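Local coordinates for inorganic pyrophosphatase (Shewanella sp. AS-11, PDB 6LL7), which probably hydrolyses inorganic diphosphate to two phosphates, using manganese ions as cofactor, at residues V69-H74 / V90-H95. Sequence-based numbering, arbitrary orientation.
Sequences VYIVDH and VGIVDH. With MN (manganese (II) ion), chain F; MN (manganese (II) ion), chain E.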
ATOM      1  N   VAL A  69      -8.700 -18.147   5.164  1.00 37.98           N
ATOM      2  CA  VAL A  69      -8.210 -16.805   4.753  1.00 37.18           C
ATOM      3  C   VAL A  69      -6.730 -16.939   4.391  1.00 35.57           C
ATOM      4  O   VAL A  69      -5.975 -17.526   5.192  1.00 34.40           O
ATOM      5  CB  VAL A  69      -8.441 -15.785   5.880  1.00 38.48           C
ATOM      6  CG1 VAL A  69      -7.841 -14.428   5.565  1.00 39.29           C
ATOM      7  CG2 VAL A  69      -9.922 -15.648   6.200  1.00 39.24           C
ATOM      8  N   TYR A  70      -6.353 -16.456   3.210  1.00 33.88           N
ATOM      9  CA  TYR A  70      -4.941 -16.280   2.801  1.00 32.77           C
ATOM     10  C   TYR A  70      -4.653 -14.781   2.835  1.00 30.89           C
ATOM     11  O   TYR A  70      -5.252 -14.027   2.022  1.00 30.61           O
ATOM     12  CB  TYR A  70      -4.702 -16.904   1.424  1.00 33.95           C
ATOM     13  CG  TYR A  70      -3.282 -17.355   1.197  1.00 35.31           C
ATOM     14  CD1 TYR A  70      -2.217 -16.479   1.351  1.00 35.70           C
ATOM     15  CD2 TYR A  70      -2.997 -18.672   0.849  1.00 35.96           C
ATOM     16  CE1 TYR A  70      -0.908 -16.899   1.172  1.00 36.20           C
ATOM     17  CE2 TYR A  70      -1.696 -19.106   0.659  1.00 36.30           C
ATOM     18  CZ  TYR A  70      -0.647 -18.214   0.822  1.00 36.73           C
ATOM     19  OH  TYR A  70       0.638 -18.631   0.646  1.00 37.54           O
ATOM     20  N   ILE A  71      -3.793 -14.361   3.757  1.00 29.69           N
ATOM     21  CA  ILE A  71      -3.479 -12.920   3.977  1.00 30.03           C
ATOM     22  C   ILE A  71      -2.427 -12.457   2.957  1.00 29.96           C
ATOM     23  O   ILE A  71      -1.442 -13.172   2.775  1.00 29.69           O
ATOM     24  CB  ILE A  71      -2.990 -12.701   5.411  1.00 30.31           C
ATOM     25  CG1 ILE A  71      -4.043 -13.102   6.454  1.00 30.66           C
ATOM     26  CG2 ILE A  71      -2.531 -11.259   5.595  1.00 30.29           C
ATOM     27  CD1 ILE A  71      -5.051 -12.030   6.771  1.00 31.31           C
ATOM     28  N   VAL A  72      -2.613 -11.278   2.361  1.00 30.17           N
ATOM     29  CA  VAL A  72      -1.633 -10.630   1.436  1.00 29.86           C
ATOM     30  C   VAL A  72      -1.171  -9.277   2.007  1.00 29.79           C
ATOM     31  O   VAL A  72      -2.044  -8.499   2.453  1.00 30.47           O
ATOM     32  CB  VAL A  72      -2.250 -10.445   0.045  1.00 29.72           C
ATOM     33  CG1 VAL A  72      -1.283  -9.755  -0.905  1.00 29.77           C
ATOM     34  CG2 VAL A  72      -2.740 -11.758  -0.530  1.00 30.00           C
ATOM     35  N   ASP A  73       0.148  -9.031   2.012  1.00 28.72           N
ATOM     36  CA  ASP A  73       0.761  -7.670   2.073  1.00 28.60           C
ATOM     37  C   ASP A  73       0.637  -7.078   3.479  1.00 27.79           C
ATOM     38  O   ASP A  73       0.644  -5.841   3.612  1.00 27.82           O
ATOM     39  CB  ASP A  73       0.074  -6.722   1.074  1.00 29.23           C
ATOM     40  CG  ASP A  73       0.812  -5.441   0.739  1.00 29.18           C
ATOM     41  OD1 ASP A  73       2.049  -5.413   0.883  1.00 28.63           O
ATOM     42  OD2 ASP A  73       0.125  -4.481   0.314  1.00 30.62           O
ATOM     43  N   HIS A  74       0.489  -7.911   4.487  1.00 27.27           N
ATOM     44  CA  HIS A  74       0.685  -7.539   5.917  1.00 27.58           C
ATOM     45  C   HIS A  74       0.804  -8.820   6.761  1.00 26.77           C
ATOM     46  O   HIS A  74       0.565  -9.903   6.219  1.00 25.83           O
ATOM     47  CB  HIS A  74      -0.468  -6.650   6.402  1.00 27.29           C
ATOM     48  CG  HIS A  74      -1.773  -7.370   6.485  1.00 27.50           C
ATOM     49  ND1 HIS A  74      -2.217  -7.929   7.671  1.00 28.38           N
ATOM     50  CD2 HIS A  74      -2.741  -7.590   5.566  1.00 27.44           C
ATOM     51  CE1 HIS A  74      -3.388  -8.483   7.466  1.00 27.92           C
ATOM     52  NE2 HIS A  74      -3.738  -8.284   6.192  1.00 27.80           N
ATOM     53  N   VAL A  90      -4.769 -19.711   6.523  1.00 30.25           N
ATOM     54  CA  VAL A  90      -4.130 -20.902   5.883  1.00 30.91           C
ATOM     55  C   VAL A  90      -2.848 -20.462   5.157  1.00 30.44           C
ATOM     56  O   VAL A  90      -2.029 -21.323   4.814  1.00 32.03           O
ATOM     57  CB  VAL A  90      -5.103 -21.644   4.942  1.00 31.79           C
ATOM     58  CG1 VAL A  90      -6.280 -22.230   5.713  1.00 32.42           C
ATOM     59  CG2 VAL A  90      -5.604 -20.784   3.790  1.00 32.01           C
ATOM     60  N   GLY A  91      -2.640 -19.158   4.987  1.00 30.16           N
ATOM     61  CA  GLY A  91      -1.487 -18.613   4.244  1.00 28.92           C
ATOM     62  C   GLY A  91      -1.213 -17.178   4.615  1.00 27.43           C
ATOM     63  O   GLY A  91      -2.159 -16.480   4.998  1.00 27.67           O
ATOM     64  N   ILE A  92       0.053 -16.773   4.583  1.00 26.06           N
ATOM     65  CA  ILE A  92       0.443 -15.340   4.522  1.00 25.04           C
ATOM     66  C   ILE A  92       1.494 -15.174   3.423  1.00 24.26           C
ATOM     67  O   ILE A  92       2.499 -15.899   3.476  1.00 23.64           O
ATOM     68  CB  ILE A  92       0.985 -14.805   5.850  1.00 25.07           C
ATOM     69  CG1 ILE A  92      -0.035 -14.899   6.988  1.00 25.21           C
ATOM     70  CG2 ILE A  92       1.443 -13.364   5.622  1.00 25.28           C
ATOM     71  CD1 ILE A  92       0.573 -14.692   8.359  1.00 25.29           C
ATOM     72  N   VAL A  93       1.281 -14.234   2.505  1.00 23.36           N
ATOM     73  CA  VAL A  93       2.330 -13.789   1.545  1.00 23.66           C
ATOM     74  C   VAL A  93       2.535 -12.283   1.720  1.00 23.79           C
ATOM     75  O   VAL A  93       1.575 -11.538   1.532  1.00 22.50           O
ATOM     76  CB  VAL A  93       1.999 -14.150   0.090  1.00 23.16           C
ATOM     77  CG1 VAL A  93       0.633 -13.637  -0.365  1.00 23.58           C
ATOM     78  CG2 VAL A  93       3.098 -13.654  -0.820  1.00 23.23           C
ATOM     79  N   ASP A  94       3.759 -11.862   2.030  1.00 25.65           N
ATOM     80  CA  ASP A  94       4.053 -10.462   2.426  1.00 27.25           C
ATOM     81  C   ASP A  94       5.542 -10.154   2.246  1.00 29.03           C
ATOM     82  O   ASP A  94       6.332 -11.077   1.951  1.00 30.83           O
ATOM     83  CB  ASP A  94       3.621 -10.237   3.873  1.00 27.40           C
ATOM     84  CG  ASP A  94       3.699  -8.794   4.339  1.00 28.13           C
ATOM     85  OD1 ASP A  94       3.735  -7.895   3.458  1.00 29.48           O
ATOM     86  OD2 ASP A  94       3.710  -8.574   5.573  1.00 27.71           O
ATOM     87  N   HIS A  95       5.901  -8.888   2.442  1.00 30.00           N
ATOM     88  CA  HIS A  95       7.287  -8.364   2.371  1.00 30.04           C
ATOM     89  C   HIS A  95       7.495  -7.339   3.488  1.00 30.59           C
ATOM     90  O   HIS A  95       8.347  -6.458   3.305  1.00 30.99           O
ATOM     91  CB  HIS A  95       7.548  -7.754   0.995  1.00 29.54           C
ATOM     92  CG  HIS A  95       6.649  -6.609   0.647  1.00 29.70           C
ATOM     93  ND1 HIS A  95       7.090  -5.297   0.602  1.00 30.01           N
ATOM     94  CD2 HIS A  95       5.332  -6.572   0.346  1.00 29.58           C
ATOM     95  CE1 HIS A  95       6.084  -4.510   0.283  1.00 30.00           C
ATOM     96  NE2 HIS A  95       4.989  -5.273   0.115  1.00 28.91           N
TER
HETATM   97 MN    MN F 402       3.117  -4.191  -0.511  1.00 27.30          MN
HETATM   98 MN    MN E 401       0.133  -2.362   0.848  1.00 31.70          MN
HETATM   99  O   HOH W   1       1.425  -2.881   2.104  1.00 21.42           O
HETATM  100  O   HOH W   2       3.078  -2.001   0.543  1.00 24.18           O
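The Y70 ring lies flat over G91, whose CA sits 3.4 Å from the ring centroid and 5° off its normal, a CH-pi contact. With CG anti to the backbone N (chi1 -153°), the ring takes the place where a CB on G91 would stand. Ring atom CE1 also meets V93 CG1 at 3.9 Å, beneath helices 14-29 and 117-128, while the hydroxyl bonds to E108 on the next strand. Cut back to an alanine here, the strand would probably lose its cover over G91, and E108 the hydroxyl it holds. Parallel pairing keeps the backbones close: V90 N donates to V69 O (2.8 Å), I71 N to G91 O (2.9 Å) and V93 N to I71 O, and one residue past strand 69-72 D73 N still reaches V93 O. The partly exposed V90 side chain packs more loosely on the ring, CG2 4.5 Å from Y70 CD2. Beyond the strands, D73 OD1 binds the manganese of chain F at 2.1 Å and OD2 that of chain E at 2.2 Å; H95 NE2 also binds the chain F ion. H9, D13, D15 and D147 complete the protein ligands of this dinuclear DHH-family pyrophosphatase site, D73 and H95 following the C-terminal ends of parallel strands.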